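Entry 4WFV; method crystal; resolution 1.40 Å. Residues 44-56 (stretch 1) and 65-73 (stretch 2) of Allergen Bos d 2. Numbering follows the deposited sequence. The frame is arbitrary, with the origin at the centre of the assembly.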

# COMPACT_ATOMS: atom_id res chain seq x y z
N CYS A 44 11.00 -3.70 -9.16
CA CYS A 44 10.91 -2.75 -10.26
C CYS A 44 11.18 -3.46 -11.57
O CYS A 44 12.01 -4.37 -11.64
CB CYS A 44 11.89 -1.59 -10.07
SG CYS A 44 11.37 -0.26 -8.92
N ILE A 45 10.45 -3.06 -12.61
CA ILE A 45 10.66 -3.57 -13.96
C ILE A 45 11.08 -2.40 -14.84
O ILE A 45 10.51 -1.33 -14.76
CB ILE A 45 9.38 -4.21 -14.51
CG1 ILE A 45 8.97 -5.39 -13.62
CG2 ILE A 45 9.58 -4.65 -15.95
CD1 ILE A 45 7.59 -5.94 -13.93
N ASN A 46 12.10 -2.61 -15.68
CA ASN A 46 12.58 -1.55 -16.55
C ASN A 46 12.83 -0.25 -15.79
O ASN A 46 12.30 0.81 -16.14
CB ASN A 46 11.61 -1.31 -17.71
CG ASN A 46 11.49 -2.52 -18.62
OD1 ASN A 46 12.47 -3.22 -18.88
ND2 ASN A 46 10.28 -2.78 -19.09
N ASP A 47 13.63 -0.35 -14.73
CA ASP A 47 14.01 0.81 -13.93
C ASP A 47 12.78 1.55 -13.39
O ASP A 47 12.72 2.77 -13.41
CB ASP A 47 14.92 1.76 -14.72
CG ASP A 47 16.32 1.20 -14.92
OD1 ASP A 47 16.61 0.12 -14.37
OD2 ASP A 47 17.13 1.84 -15.62
N CYS A 48 11.83 0.76 -12.90
CA CYS A 48 10.62 1.27 -12.23
C CYS A 48 9.59 1.89 -13.18
O CYS A 48 8.69 2.60 -12.75
CB CYS A 48 10.98 2.22 -11.08
SG CYS A 48 12.02 1.48 -9.77
N GLU A 49 9.70 1.59 -14.47
CA GLU A 49 8.65 1.97 -15.40
C GLU A 49 7.40 1.15 -15.10
O GLU A 49 6.28 1.59 -15.39
CB GLU A 49 9.10 1.75 -16.85
CG GLU A 49 8.10 2.26 -17.88
CD GLU A 49 7.89 3.76 -17.82
OE1 GLU A 49 8.76 4.47 -17.27
OE2 GLU A 49 6.85 4.23 -18.34
N SER A 50 7.59 -0.03 -14.54
CA SER A 50 6.49 -0.81 -13.97
C SER A 50 6.90 -1.38 -12.61
O SER A 50 8.10 -1.53 -12.31
CB SER A 50 6.07 -1.95 -14.90
OG SER A 50 5.40 -1.45 -16.05
N LEU A 51 5.91 -1.69 -11.79
CA LEU A 51 6.13 -2.37 -10.52
C LEU A 51 5.45 -3.73 -10.52
O LEU A 51 4.33 -3.87 -11.02
CB LEU A 51 5.60 -1.55 -9.34
CG LEU A 51 6.11 -0.13 -9.14
CD1 LEU A 51 5.41 0.49 -7.93
CD2 LEU A 51 7.62 -0.12 -8.96
N SER A 52 6.12 -4.74 -9.97
CA SER A 52 5.50 -6.03 -9.75
C SER A 52 5.27 -6.15 -8.25
O SER A 52 6.21 -6.02 -7.47
CB SER A 52 6.42 -7.15 -10.24
OG SER A 52 5.83 -8.41 -10.03
N ILE A 53 4.02 -6.36 -7.84
CA ILE A 53 3.69 -6.40 -6.42
C ILE A 53 3.07 -7.75 -6.09
O ILE A 53 2.05 -8.15 -6.67
CB ILE A 53 2.72 -5.27 -6.04
CG1 ILE A 53 3.29 -3.92 -6.47
CG2 ILE A 53 2.44 -5.28 -4.54
CD1 ILE A 53 2.31 -2.77 -6.30
N THR A 54 3.68 -8.44 -5.14
CA THR A 54 3.22 -9.75 -4.70
C THR A 54 2.68 -9.64 -3.27
O THR A 54 3.33 -9.07 -2.39
CB THR A 54 4.35 -10.78 -4.79
OG1 THR A 54 4.72 -10.94 -6.17
CG2 THR A 54 3.90 -12.12 -4.23
N PHE A 55 1.47 -10.14 -3.06
CA PHE A 55 0.77 -9.95 -1.80
C PHE A 55 -0.27 -11.04 -1.61
O PHE A 55 -0.65 -11.72 -2.56
CB PHE A 55 0.07 -8.57 -1.78
CG PHE A 55 -0.98 -8.42 -2.86
CD1 PHE A 55 -0.62 -8.04 -4.14
CD2 PHE A 55 -2.32 -8.66 -2.58
CE1 PHE A 55 -1.58 -7.90 -5.13
CE2 PHE A 55 -3.28 -8.52 -3.56
CZ PHE A 55 -2.91 -8.14 -4.83
N TYR A 56 -0.73 -11.19 -0.37
CA TYR A 56 -1.87 -12.06 -0.07
C TYR A 56 -3.17 -11.29 0.04
O TYR A 56 -3.21 -10.16 0.55
CB TYR A 56 -1.66 -12.84 1.23
CG TYR A 56 -0.70 -14.00 1.12
CD1 TYR A 56 -1.11 -15.22 0.59
CD2 TYR A 56 0.62 -13.87 1.54
CE1 TYR A 56 -0.24 -16.27 0.49
CE2 TYR A 56 1.50 -14.92 1.44
CZ TYR A 56 1.06 -16.12 0.91
OH TYR A 56 1.95 -17.16 0.82
N LEU A 65 -2.22 -16.04 -2.68
CA LEU A 65 -1.04 -15.32 -3.16
C LEU A 65 -1.26 -14.76 -4.57
O LEU A 65 -1.51 -15.51 -5.52
CB LEU A 65 0.21 -16.21 -3.13
CG LEU A 65 1.55 -15.52 -3.39
CD1 LEU A 65 1.83 -14.48 -2.32
CD2 LEU A 65 2.71 -16.52 -3.47
N LEU A 66 -1.15 -13.45 -4.69
CA LEU A 66 -1.37 -12.78 -5.97
C LEU A 66 -0.17 -11.93 -6.34
O LEU A 66 0.57 -11.46 -5.47
CB LEU A 66 -2.62 -11.90 -5.89
CG LEU A 66 -3.95 -12.59 -5.59
CD1 LEU A 66 -5.05 -11.55 -5.44
CD2 LEU A 66 -4.30 -13.59 -6.69
N THR A 67 0.02 -11.73 -7.64
CA THR A 67 0.99 -10.77 -8.13
C THR A 67 0.30 -9.87 -9.14
O THR A 67 -0.32 -10.35 -10.09
CB THR A 67 2.19 -11.47 -8.79
OG1 THR A 67 2.90 -12.24 -7.81
CG2 THR A 67 3.14 -10.43 -9.40
N GLU A 68 0.41 -8.56 -8.92
CA GLU A 68 -0.16 -7.57 -9.84
C GLU A 68 0.94 -6.67 -10.40
O GLU A 68 1.91 -6.36 -9.72
CB GLU A 68 -1.21 -6.71 -9.12
CG GLU A 68 -2.42 -7.47 -8.62
CD GLU A 68 -3.42 -7.77 -9.72
OE1 GLU A 68 -3.29 -7.17 -10.81
OE2 GLU A 68 -4.32 -8.61 -9.50
N VAL A 69 0.79 -6.26 -11.65
CA VAL A 69 1.76 -5.35 -12.25
C VAL A 69 1.13 -3.98 -12.43
O VAL A 69 0.03 -3.86 -12.98
CB VAL A 69 2.28 -5.88 -13.61
CG1 VAL A 69 3.24 -4.89 -14.24
CG2 VAL A 69 2.95 -7.23 -13.41
N ALA A 70 1.82 -2.95 -11.95
CA ALA A 70 1.36 -1.58 -12.08
C ALA A 70 2.25 -0.83 -13.07
O ALA A 70 3.47 -0.96 -13.03
CB ALA A 70 1.38 -0.88 -10.73
N LYS A 71 1.65 -0.05 -13.95
CA LYS A 71 2.38 0.68 -14.98
C LYS A 71 2.52 2.16 -14.64
O LYS A 71 1.55 2.79 -14.24
CB LYS A 71 1.66 0.55 -16.32
CG LYS A 71 2.28 1.36 -17.45
CD LYS A 71 3.66 0.86 -17.83
CE LYS A 71 4.26 1.71 -18.93
NZ LYS A 71 5.63 1.27 -19.30
N ARG A 72 3.72 2.72 -14.80
CA ARG A 72 3.94 4.13 -14.50
C ARG A 72 3.11 5.04 -15.40
O ARG A 72 3.11 4.89 -16.63
CB ARG A 72 5.42 4.50 -14.63
CG ARG A 72 5.64 5.93 -15.09
CD ARG A 72 7.11 6.28 -15.14
NE ARG A 72 7.70 6.23 -13.81
CZ ARG A 72 8.97 5.92 -13.57
NH1 ARG A 72 9.77 5.61 -14.58
NH2 ARG A 72 9.42 5.90 -12.33
N GLN A 73 2.41 5.98 -14.78
CA GLN A 73 1.68 7.03 -15.48
C GLN A 73 2.59 8.24 -15.64
O GLN A 73 2.99 8.60 -16.75
CB GLN A 73 0.42 7.39 -14.69
CG GLN A 73 -0.42 8.53 -15.26
CD GLN A 73 -1.72 8.73 -14.49
OE1 GLN A 73 -2.65 7.93 -14.61
NE2 GLN A 73 -1.79 9.78 -13.70
O HOH W 1 7.67 -1.23 -18.28

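Strands 50-56 and 65-73 run antiparallel, their N-to-C directions 161° apart, and backbone hydrogen bonds supply the main link. Three residue pairs bond reciprocally. Leu51 N to Ala70 O and Ala70 N to Leu51 O are both 2.8 Å, as are Ile53 N to Glu68 O and Glu68 N to Ile53 O; Phe55 N lies 2.9 Å from Leu66 O, and Leu66 N lies 2.8 Å from Phe55 O. Their N-H...O angles, 161° to 171°, are close to linear. Arg72 N to Glu49 O, 2.9 Å at 158°, extends the ladder by one bond beyond Leu51. At the intervening non-hydrogen-bonded pairs the CA atoms come closer, 4.2 Å for Thr54 CA to Thr67 CA against 5.5 Å for Phe55 CA to Leu66 CA. CA-H...O contacts supplement the ladder there, such as Thr67 CA to Ile53 O at 3.2 Å and 145°.

Thr54 and Thr67 point to the same face of the sheet, and with both chi1 angles at -64° their hydroxyls meet in a hydrogen bond, OG1 to OG1 2.8 Å.

The charged contacts gather at Glu49. Its CA-to-CB bond points away from the second strand, yet the carboxylate returns to it with chi1 t and chi2 p. Glu49 OE1 forms a salt bridge with Arg72 NH1 at 3.1 Å, and OE2 forms another with Lys71 NZ at 3.3 Å, a weak hydrogen bond.

Aromatic contacts occupy the other end. Leu65 CD1 sits 3.8 Å from the Tyr56 ring centroid, 13° off the normal, and Leu66 CB sits 4.2 Å from the Phe55 centroid, 22° off; both are CH-pi contacts over a ring face. Glu68 CG instead meets the Phe55 edge, 3.6 Å from Phe55 CE1.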